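Local coordinates for protein STM4351 (Salmonella enterica, PDB 2Y7I) that binds arginine with high specificity in the periplasm, as a member of family 3 of the bacterial solute-binding proteins, probably delivering it to an ABC transporter for uptake, at residues A[73-78]-A[86-91]; A[31-36]-A[47-52]; A[128-133]-A[184-189]. One frame throughout, in Å; residues are numbered along the deposited sequence.

Interaction 1: A[73-78]-A[86-91]; sequences MDMTPK and SQPYYE. With ARG (arginine), chain C; ACT (acetate ion), chain G.
Met75 and Pro88 have the nearest CA atoms of 73-78 and 86-91, 7.9 Å apart; no backbone bond joins the segments, and side chains bridge the gap. Met75 sits at the centre of an inverse gamma turn, closed by a weak bond from Thr76 N to Asp74 O. Its side chain points at 86-91, extended through CG and then bent at the thioether (chi3 -62°), which sets Met75 CE over the face of the Pro88 ring, 3.7 Å from Pro88 CB; the two side chains cross at about a right angle. The sulfur of Met75 lies 3.3 Å from Ser86 O. An unbranched, flexible methionine suits a gap of this width. Ser86 OG is hydrogen-bonded to Gln87 O (2.8 Å) and also to the backbone N of Ile193.

A second link is made by water 1, which accepts from Met73 N and donates to Tyr89 OH, lying in the plane of the tyrosine ring at its edge. The other flank of 73-78 faces the bound arginine. Asp74 N gives a nearly straight bond (164°) to the ligand carboxylate atom OXT, while Asp74 OD1 takes the ligand's amino N at 3.2 Å. One residue therefore reads both ends of the amino acid zwitterion, with Arg79 also bonded to the ligand. Thr76, at the N-cap of helix 77-80, bonds Arg79 N and an acetate. Polar groups thus hold the ligand on one flank; on the other, direct contact is thioether packing plus one water, and residues 190-193 bond to both segments through their backbone.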
loop_
_atom_site.group_PDB
_atom_site.type_symbol
_atom_site.label_atom_id
_atom_site.label_comp_id
_atom_site.label_asym_id
_atom_site.label_seq_id
_atom_site.Cartn_x
_atom_site.Cartn_y
_atom_site.Cartn_z
ATOM N N MET A 73 13.014 -8.575 -5.993
ATOM C CA MET A 73 14.156 -9.028 -5.195
ATOM C C MET A 73 13.852 -9.082 -3.695
ATOM O O MET A 73 13.659 -8.039 -3.059
ATOM C CB MET A 73 15.366 -8.111 -5.455
ATOM C CG MET A 73 16.629 -8.458 -4.639
ATOM S SD MET A 73 18.055 -7.387 -4.970
ATOM C CE MET A 73 18.559 -8.026 -6.594
ATOM N N ASP A 74 13.805 -10.300 -3.151
ATOM C CA ASP A 74 13.608 -10.532 -1.717
ATOM C C ASP A 74 14.754 -9.905 -0.939
ATOM O O ASP A 74 15.920 -10.035 -1.325
ATOM C CB ASP A 74 13.593 -12.037 -1.399
ATOM C CG ASP A 74 12.343 -12.756 -1.912
ATOM O OD1 ASP A 74 11.681 -12.274 -2.850
ATOM O OD2 ASP A 74 12.021 -13.832 -1.344
ATOM N N MET A 75 14.420 -9.259 0.172
ATOM C CA MET A 75 15.418 -8.630 1.045
ATOM C C MET A 75 16.045 -9.654 1.978
ATOM O O MET A 75 15.759 -9.680 3.175
ATOM C CB MET A 75 14.780 -7.505 1.861
ATOM C CG MET A 75 14.118 -6.425 0.998
ATOM S SD MET A 75 13.245 -5.163 1.965
ATOM C CE MET A 75 11.997 -6.124 2.796
ATOM N N THR A 76 16.905 -10.500 1.426
ATOM C CA THR A 76 17.511 -11.583 2.194
ATOM C C THR A 76 18.646 -11.047 3.078
ATOM O O THR A 76 19.221 -10.000 2.770
ATOM C CB THR A 76 18.075 -12.668 1.269
ATOM O OG1 THR A 76 19.215 -12.148 0.573
ATOM C CG2 THR A 76 17.009 -13.160 0.260
ATOM N N PRO A 77 18.981 -11.766 4.170
ATOM C CA PRO A 77 20.123 -11.351 5.000
ATOM C C PRO A 77 21.433 -11.287 4.207
ATOM O O PRO A 77 22.232 -10.380 4.419
ATOM C CB PRO A 77 20.217 -12.453 6.064
ATOM C CG PRO A 77 18.865 -13.061 6.123
ATOM C CD PRO A 77 18.294 -12.948 4.725
ATOM N N LYS A 78 21.641 -12.229 3.291
ATOM C CA LYS A 78 22.839 -12.199 2.441
ATOM C C LYS A 78 22.927 -10.934 1.598
ATOM O O LYS A 78 23.992 -10.348 1.455
ATOM C CB LYS A 78 22.915 -13.431 1.534
ATOM C CG LYS A 78 23.850 -14.523 2.043
ATOM C CD LYS A 78 23.731 -15.790 1.173
ATOM C CE LYS A 78 25.052 -16.562 1.150
ATOM N NZ LYS A 78 24.866 -18.001 0.787
ATOM N N SER A 86 15.199 -0.525 0.732
ATOM C CA SER A 86 14.033 0.210 1.174
ATOM C C SER A 86 13.174 -0.670 2.078
ATOM O O SER A 86 13.433 -1.867 2.246
ATOM C CB SER A 86 13.185 0.628 -0.027
ATOM O OG SER A 86 12.652 -0.520 -0.684
ATOM N N GLN A 87 12.155 -0.048 2.659
ATOM C CA GLN A 87 11.037 -0.749 3.267
ATOM C C GLN A 87 10.496 -1.749 2.234
ATOM O O GLN A 87 10.664 -1.545 1.021
ATOM C CB GLN A 87 9.943 0.268 3.620
ATOM C CG GLN A 87 9.392 1.003 2.383
ATOM C CD GLN A 87 8.277 1.961 2.709
ATOM O OE1 GLN A 87 7.112 1.568 2.797
ATOM N NE2 GLN A 87 8.623 3.224 2.889
ATOM N N PRO A 88 9.830 -2.820 2.696
ATOM C CA PRO A 88 9.215 -3.705 1.720
ATOM C C PRO A 88 8.182 -2.947 0.893
ATOM O O PRO A 88 7.467 -2.100 1.429
ATOM C CB PRO A 88 8.530 -4.772 2.588
ATOM C CG PRO A 88 8.363 -4.141 3.931
ATOM C CD PRO A 88 9.551 -3.240 4.081
ATOM N N TYR A 89 8.127 -3.210 -0.408
ATOM C CA TYR A 89 7.057 -2.627 -1.222
ATOM C C TYR A 89 5.996 -3.667 -1.574
ATOM O O TYR A 89 4.881 -3.307 -1.931
ATOM C CB TYR A 89 7.578 -1.865 -2.461
ATOM C CG TYR A 89 8.236 -2.740 -3.509
ATOM C CD1 TYR A 89 7.487 -3.319 -4.542
ATOM C CD2 TYR A 89 9.604 -2.977 -3.478
ATOM C CE1 TYR A 89 8.092 -4.128 -5.504
ATOM C CE2 TYR A 89 10.215 -3.797 -4.435
ATOM C CZ TYR A 89 9.458 -4.363 -5.441
ATOM O OH TYR A 89 10.075 -5.169 -6.387
ATOM N N TYR A 90 6.332 -4.945 -1.442
ATOM C CA TYR A 90 5.401 -6.039 -1.707
ATOM C C TYR A 90 5.902 -7.267 -0.955
ATOM O O TYR A 90 7.086 -7.344 -0.634
ATOM C CB TYR A 90 5.305 -6.332 -3.212
ATOM C CG TYR A 90 4.157 -7.248 -3.593
ATOM C CD1 TYR A 90 2.831 -6.823 -3.486
ATOM C CD2 TYR A 90 4.401 -8.538 -4.059
ATOM C CE1 TYR A 90 1.772 -7.669 -3.842
ATOM C CE2 TYR A 90 3.363 -9.384 -4.416
ATOM C CZ TYR A 90 2.057 -8.944 -4.312
ATOM O OH TYR A 90 1.035 -9.796 -4.663
ATOM N N GLU A 91 5.019 -8.222 -0.674
ATOM C CA GLU A 91 5.400 -9.364 0.163
ATOM C C GLU A 91 6.210 -10.388 -0.601
ATOM O O GLU A 91 5.979 -10.600 -1.785
ATOM C CB GLU A 91 4.170 -10.045 0.754
ATOM C CG GLU A 91 3.648 -9.373 1.992
ATOM C CD GLU A 91 2.457 -10.086 2.583
ATOM O OE1 GLU A 91 2.039 -11.121 2.020
ATOM O OE2 GLU A 91 1.941 -9.602 3.614
HETATM N N ARG C . 12.266 -13.446 -5.784
HETATM C CA ARG C . 13.457 -14.263 -6.177
HETATM C C ARG C . 14.705 -13.715 -5.496
HETATM O O ARG C . 15.801 -14.228 -5.711
HETATM C CB ARG C . 13.646 -14.271 -7.709
HETATM C CG ARG C . 13.725 -12.869 -8.340
HETATM C CD ARG C . 14.059 -12.915 -9.829
HETATM N NE ARG C . 13.795 -11.610 -10.442
HETATM C CZ ARG C . 14.009 -11.306 -11.721
HETATM N NH1 ARG C . 14.507 -12.206 -12.572
HETATM N NH2 ARG C . 13.724 -10.094 -12.149
HETATM O OXT ARG C . 14.641 -12.731 -4.734
HETATM C C ACT G . 19.956 -15.170 -0.927
HETATM O O ACT G . 20.418 -14.016 -0.812
HETATM O OXT ACT G . 19.487 -15.683 0.121
HETATM C CH3 ACT G . 19.954 -15.887 -2.244
HETATM O O HOH W 1 12.899 -5.602 -6.010
#

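Interaction 2: A[31-36]-A[47-52]; sequences FDIDVA and CSFTNQ
The ring of Phe49 carries the contact: Ile33 CD1 lies over one face and Ala36 CB stands at the edge, near the ring plane. CD1 of Ile33 is 4.0 Å from the ring centroid and 21° off its normal, a CH-pi contact, and CG2 of the same residue reaches Phe49 CE2 at 3.8 Å. Both branches touch the ring from the same side: in this beta-branched residue the CG1 arm and CG2 methyl diverge, and the bend at chi2 (-50°) brings CD1 over the ring. At the edge, Ala36 CB meets Phe49 CZ at 3.7 Å; so small a side chain lets the ring tip slide up to the helix. Ala36 CB also approaches Cys47 SG at 4.4 Å, a looser apolar touch.

Ile33 and Ala36 are three residues apart on one helical face, and Cys47 and Phe49, two apart, point to the same face of the strand. The axes of the short segments 31-36 and 47-51 are 10.2 Å apart at 149°, roughly antiparallel. Ile28 touches both Ile33 and Phe49. Strand 7-12, helix 31-42 and parallel, adjacent strand 46-51 form a beta-alpha-beta crossover, its helix held on the sheet here by dispersion and CH-pi packing, without a hydrogen bond between the segments.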
loop_
_atom_site.group_PDB
_atom_site.type_symbol
_atom_site.label_atom_id
_atom_site.label_comp_id
_atom_site.label_asym_id
_atom_site.label_seq_id
_atom_site.Cartn_x
_atom_site.Cartn_y
_atom_site.Cartn_z
ATOM N N PHE A 31 4.793 -4.963 -12.828
ATOM C CA PHE A 31 4.485 -4.432 -11.510
ATOM C C PHE A 31 5.616 -3.548 -10.988
ATOM O O PHE A 31 5.370 -2.414 -10.564
ATOM C CB PHE A 31 4.194 -5.555 -10.525
ATOM C CG PHE A 31 3.904 -5.072 -9.131
ATOM C CD1 PHE A 31 2.682 -4.488 -8.822
ATOM C CD2 PHE A 31 4.853 -5.224 -8.123
ATOM C CE1 PHE A 31 2.404 -4.055 -7.520
ATOM C CE2 PHE A 31 4.585 -4.800 -6.821
ATOM C CZ PHE A 31 3.364 -4.207 -6.531
ATOM N N ASP A 32 6.851 -4.059 -11.043
ATOM C CA ASP A 32 8.008 -3.306 -10.520
ATOM C C ASP A 32 8.239 -2.003 -11.265
ATOM O O ASP A 32 8.685 -1.025 -10.672
ATOM C CB ASP A 32 9.295 -4.125 -10.598
ATOM C CG ASP A 32 9.417 -5.143 -9.492
ATOM O OD1 ASP A 32 8.621 -5.121 -8.520
ATOM O OD2 ASP A 32 10.337 -5.978 -9.589
ATOM N N ILE A 33 7.961 -2.006 -12.564
ATOM C CA ILE A 33 8.136 -0.813 -13.394
ATOM C C ILE A 33 7.118 0.256 -12.992
ATOM O O ILE A 33 7.451 1.435 -12.910
ATOM C CB ILE A 33 8.016 -1.120 -14.908
ATOM C CG1 ILE A 33 8.915 -2.306 -15.321
ATOM C CG2 ILE A 33 8.300 0.140 -15.747
ATOM C CD1 ILE A 33 10.384 -2.226 -14.863
ATOM N N ASP A 34 5.880 -0.164 -12.750
ATOM C CA ASP A 34 4.824 0.759 -12.297
ATOM C C ASP A 34 5.154 1.358 -10.939
ATOM O O ASP A 34 4.987 2.568 -10.729
ATOM C CB ASP A 34 3.455 0.067 -12.276
ATOM C CG ASP A 34 2.873 -0.094 -13.672
ATOM O OD1 ASP A 34 3.551 0.290 -14.647
ATOM O OD2 ASP A 34 1.750 -0.606 -13.804
ATOM N N VAL A 35 5.621 0.504 -10.026
ATOM C CA VAL A 35 6.102 0.943 -8.721
ATOM C C VAL A 35 7.256 1.950 -8.862
ATOM O O VAL A 35 7.194 3.040 -8.289
ATOM C CB VAL A 35 6.509 -0.251 -7.804
ATOM C CG1 VAL A 35 7.190 0.244 -6.529
ATOM C CG2 VAL A 35 5.284 -1.092 -7.425
ATOM N N ALA A 36 8.297 1.594 -9.619
ATOM C CA ALA A 36 9.456 2.492 -9.772
ATOM C C ALA A 36 9.073 3.847 -10.391
ATOM O O ALA A 36 9.556 4.901 -9.954
ATOM C CB ALA A 36 10.567 1.809 -10.579
ATOM N N CYS A 47 12.691 8.346 -14.858
ATOM C CA CYS A 47 13.130 6.978 -14.597
ATOM C C CYS A 47 13.846 6.388 -15.815
ATOM O O CYS A 47 13.401 6.554 -16.951
ATOM C CB CYS A 47 11.925 6.111 -14.246
ATOM S SG CYS A 47 12.375 4.601 -13.441
ATOM N N SER A 48 14.961 5.711 -15.572
ATOM C CA SER A 48 15.655 4.988 -16.626
ATOM C C SER A 48 15.937 3.555 -16.182
ATOM O O SER A 48 16.358 3.336 -15.048
ATOM C CB SER A 48 16.953 5.703 -16.995
ATOM O OG SER A 48 17.507 5.123 -18.159
ATOM N N PHE A 49 15.702 2.591 -17.074
ATOM C CA PHE A 49 15.937 1.175 -16.758
ATOM C C PHE A 49 17.032 0.544 -17.604
ATOM O O PHE A 49 17.123 0.791 -18.809
ATOM C CB PHE A 49 14.661 0.354 -16.917
ATOM C CG PHE A 49 13.595 0.702 -15.926
ATOM C CD1 PHE A 49 13.611 0.160 -14.651
ATOM C CD2 PHE A 49 12.577 1.584 -16.270
ATOM C CE1 PHE A 49 12.627 0.495 -13.725
ATOM C CE2 PHE A 49 11.586 1.916 -15.353
ATOM C CZ PHE A 49 11.615 1.367 -14.080
ATOM N N THR A 50 17.860 -0.272 -16.955
ATOM C CA THR A 50 18.852 -1.095 -17.643
ATOM C C THR A 50 18.503 -2.550 -17.348
ATOM O O THR A 50 18.330 -2.924 -16.183
ATOM C CB THR A 50 20.281 -0.760 -17.174
ATOM O OG1 THR A 50 20.529 0.628 -17.404
ATOM C CG2 THR A 50 21.338 -1.590 -17.929
ATOM N N ASN A 51 18.376 -3.345 -18.408
ATOM C CA ASN A 51 17.989 -4.746 -18.332
ATOM C C ASN A 51 19.217 -5.650 -18.511
ATOM O O ASN A 51 19.878 -5.613 -19.548
ATOM C CB ASN A 51 16.918 -5.021 -19.403
ATOM C CG ASN A 51 16.567 -6.495 -19.552
ATOM O OD1 ASN A 51 16.205 -6.935 -20.643
ATOM N ND2 ASN A 51 16.655 -7.254 -18.476
ATOM N N GLN A 52 19.537 -6.428 -17.480
ATOM C CA GLN A 52 20.709 -7.325 -17.500
ATOM C C GLN A 52 20.416 -8.519 -16.584
ATOM O O GLN A 52 19.386 -8.530 -15.902
ATOM C CB GLN A 52 21.988 -6.583 -17.092
ATOM C CG GLN A 52 21.990 -6.027 -15.664
ATOM C CD GLN A 52 23.229 -5.186 -15.356
ATOM O OE1 GLN A 52 23.457 -4.139 -15.967
ATOM N NE2 GLN A 52 24.031 -5.640 -14.394
#

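Interaction 3: A[128-133]-A[184-189]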
loop_
_atom_site.group_PDB
_atom_site.type_symbol
_atom_site.label_atom_id
_atom_site.label_comp_id
_atom_site.label_asym_id
_atom_site.label_seq_id
_atom_site.Cartn_x
_atom_site.Cartn_y
_atom_site.Cartn_z
ATOM N N GLN A 128 19.692 -25.786 -3.503
ATOM C CA GLN A 128 21.058 -26.248 -3.223
ATOM C C GLN A 128 21.214 -26.727 -1.789
ATOM O O GLN A 128 21.918 -27.703 -1.533
ATOM C CB GLN A 128 22.090 -25.150 -3.543
ATOM C CG GLN A 128 22.379 -25.037 -5.040
ATOM C CD GLN A 128 23.252 -23.844 -5.423
ATOM O OE1 GLN A 128 23.553 -23.642 -6.606
ATOM N NE2 GLN A 128 23.643 -23.044 -4.440
ATOM N N ASP A 129 20.557 -26.036 -0.858
ATOM C CA ASP A 129 20.708 -26.337 0.563
ATOM C C ASP A 129 19.780 -27.422 1.052
ATOM O O ASP A 129 20.204 -28.304 1.804
ATOM C CB ASP A 129 20.462 -25.095 1.409
ATOM C CG ASP A 129 21.550 -24.066 1.265
ATOM O OD1 ASP A 129 22.599 -24.377 0.668
ATOM O OD2 ASP A 129 21.347 -22.937 1.749
ATOM N N LYS A 130 18.517 -27.338 0.635
ATOM C CA LYS A 130 17.442 -28.097 1.260
ATOM C C LYS A 130 16.863 -29.215 0.396
ATOM O O LYS A 130 16.070 -30.013 0.880
ATOM C CB LYS A 130 16.327 -27.152 1.737
ATOM C CG LYS A 130 16.790 -26.071 2.739
ATOM C CD LYS A 130 17.378 -26.694 3.982
ATOM C CE LYS A 130 17.603 -25.678 5.084
ATOM N NZ LYS A 130 18.213 -26.366 6.249
ATOM N N GLN A 131 17.267 -29.281 -0.867
ATOM C CA GLN A 131 16.785 -30.333 -1.750
ATOM C C GLN A 131 17.927 -30.922 -2.566
ATOM O O GLN A 131 17.902 -30.910 -3.799
ATOM C CB GLN A 131 15.666 -29.819 -2.667
ATOM C CG GLN A 131 14.436 -29.276 -1.948
ATOM C CD GLN A 131 13.648 -30.331 -1.193
ATOM O OE1 GLN A 131 13.817 -31.542 -1.404
ATOM N NE2 GLN A 131 12.758 -29.875 -0.324
ATOM N N GLN A 132 18.902 -31.487 -1.864
ATOM C CA GLN A 132 20.156 -31.896 -2.486
ATOM C C GLN A 132 20.082 -33.121 -3.393
ATOM O O GLN A 132 21.016 -33.376 -4.152
ATOM C CB GLN A 132 21.240 -32.064 -1.423
ATOM C CG GLN A 132 21.468 -30.775 -0.643
ATOM C CD GLN A 132 22.661 -30.836 0.282
ATOM O OE1 GLN A 132 23.221 -31.901 0.519
ATOM N NE2 GLN A 132 23.065 -29.679 0.801
ATOM N N ALA A 133 18.981 -33.871 -3.324
ATOM C CA ALA A 133 18.786 -35.024 -4.201
ATOM C C ALA A 133 18.279 -34.595 -5.585
ATOM O O ALA A 133 18.186 -35.417 -6.503
ATOM C CB ALA A 133 17.838 -36.041 -3.558
ATOM N N PRO A 184 11.169 -20.319 6.095
ATOM C CA PRO A 184 11.407 -18.891 6.349
ATOM C C PRO A 184 12.883 -18.489 6.509
ATOM O O PRO A 184 13.180 -17.304 6.627
ATOM C CB PRO A 184 10.608 -18.619 7.628
ATOM C CG PRO A 184 10.525 -19.942 8.313
ATOM C CD PRO A 184 10.452 -20.966 7.215
ATOM N N ASP A 185 13.790 -19.460 6.520
ATOM C CA ASP A 185 15.222 -19.172 6.394
ATOM C C ASP A 185 15.546 -18.670 4.981
ATOM O O ASP A 185 16.588 -18.041 4.765
ATOM C CB ASP A 185 16.062 -20.417 6.703
ATOM C CG ASP A 185 16.104 -20.751 8.178
ATOM O OD1 ASP A 185 15.829 -19.865 9.018
ATOM O OD2 ASP A 185 16.417 -21.914 8.502
ATOM N N TYR A 186 14.634 -18.934 4.036
ATOM C CA TYR A 186 14.838 -18.648 2.616
ATOM C C TYR A 186 13.784 -17.713 2.023
ATOM O O TYR A 186 14.090 -16.901 1.152
ATOM C CB TYR A 186 14.892 -19.966 1.814
ATOM C CG TYR A 186 16.056 -20.835 2.234
ATOM C CD1 TYR A 186 15.944 -21.711 3.311
ATOM C CD2 TYR A 186 17.287 -20.747 1.579
ATOM C CE1 TYR A 186 17.022 -22.485 3.731
ATOM C CE2 TYR A 186 18.366 -21.529 1.985
ATOM C CZ TYR A 186 18.224 -22.393 3.061
ATOM O OH TYR A 186 19.293 -23.155 3.468
ATOM N N TYR A 187 12.554 -17.815 2.516
ATOM C CA TYR A 187 11.400 -17.162 1.890
ATOM C C TYR A 187 10.604 -16.305 2.868
ATOM O O TYR A 187 10.691 -16.499 4.061
ATOM C CB TYR A 187 10.486 -18.225 1.268
ATOM C CG TYR A 187 11.130 -18.941 0.089
ATOM C CD1 TYR A 187 11.397 -18.259 -1.093
ATOM C CD2 TYR A 187 11.464 -20.292 0.163
ATOM C CE1 TYR A 187 11.994 -18.886 -2.181
ATOM C CE2 TYR A 187 12.070 -20.943 -0.914
ATOM C CZ TYR A 187 12.326 -20.227 -2.088
ATOM O OH TYR A 187 12.909 -20.840 -3.167
ATOM N N GLY A 188 9.831 -15.357 2.350
ATOM C CA GLY A 188 8.982 -14.527 3.199
ATOM C C GLY A 188 9.546 -13.153 3.516
ATOM O O GLY A 188 8.875 -12.349 4.162
ATOM N N LYS A 189 10.784 -12.887 3.096
ATOM C CA LYS A 189 11.335 -11.538 3.191
ATOM C C LYS A 189 10.681 -10.718 2.088
ATOM O O LYS A 189 10.518 -11.200 0.959
ATOM C CB LYS A 189 12.867 -11.540 3.053
ATOM C CG LYS A 189 13.627 -12.178 4.238
ATOM C CD LYS A 189 13.486 -11.341 5.512
ATOM C CE LYS A 189 14.206 -11.976 6.696
ATOM N NZ LYS A 189 14.233 -11.047 7.859
#
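Hydrogen bonding comes first: Tyr186 OH donates to Asp129 OD2 at 2.7 Å. The acceptor lies in the plane of the tyrosine ring, while the hydroxyl meets the carboxylate on its anti side, 16° out of the carboxylate plane; the two flat groups are turned 64° against each other. Tyrosine suits this place because its long rigid ring carries a hydroxyl from the loop to the end of helix 122-130, and aspartate because its short side chain holds the acceptor close to that helix. Arg125 makes a long, weak ion pair with the same oxygen, which would probably help keep the carboxylate ionised.

Van der Waals contact comes from the lysine chain at the ring edge. Lys130 is bent at chi2 (-60°), which brings CE to 3.5 Å from Tyr186 CE1 and Lys130 CE to 3.4 Å from Tyr186 OH. The tyrosine tip is thus flanked by the methylenes of one residue and the carboxylate of the other.

Lys130 NZ and Asp185 OD2 are 5.3 Å apart, opposite charges not in contact. The arrangement is a tyrosine-carboxylate hydrogen bond joining a loop to the C-terminal end of helix 122-130, in the lobe of this periplasmic binding protein fold built on the five-stranded mixed sheet.

Overall arrangement
Along the chain interaction 2 comes first, then interaction 1, then interaction 3, each closing before the next opens. Interactions 1 and 2 have centres about 16 Å apart and touch: Tyr89 OH lies 2.6 Å from Asp32 OD1, a probable hydrogen bond, and Tyr89 and Tyr90 pack on Phe31. Helix 31-42 thus connects the three-stranded parallel sheet with the loop after strand 84-85. Interaction 3, its centre also about 16 Å from that of interaction 1, meets it where Lys189 packs on Asp74 and Met75. Interactions 2 and 3 have centres about 28 Å apart, on opposite sides of the chain's centre. Interaction 1, which holds Met73 and Asp74 of the arginine pocket, therefore lies between the two, consistent with the two-lobed architecture of solute-binding proteins.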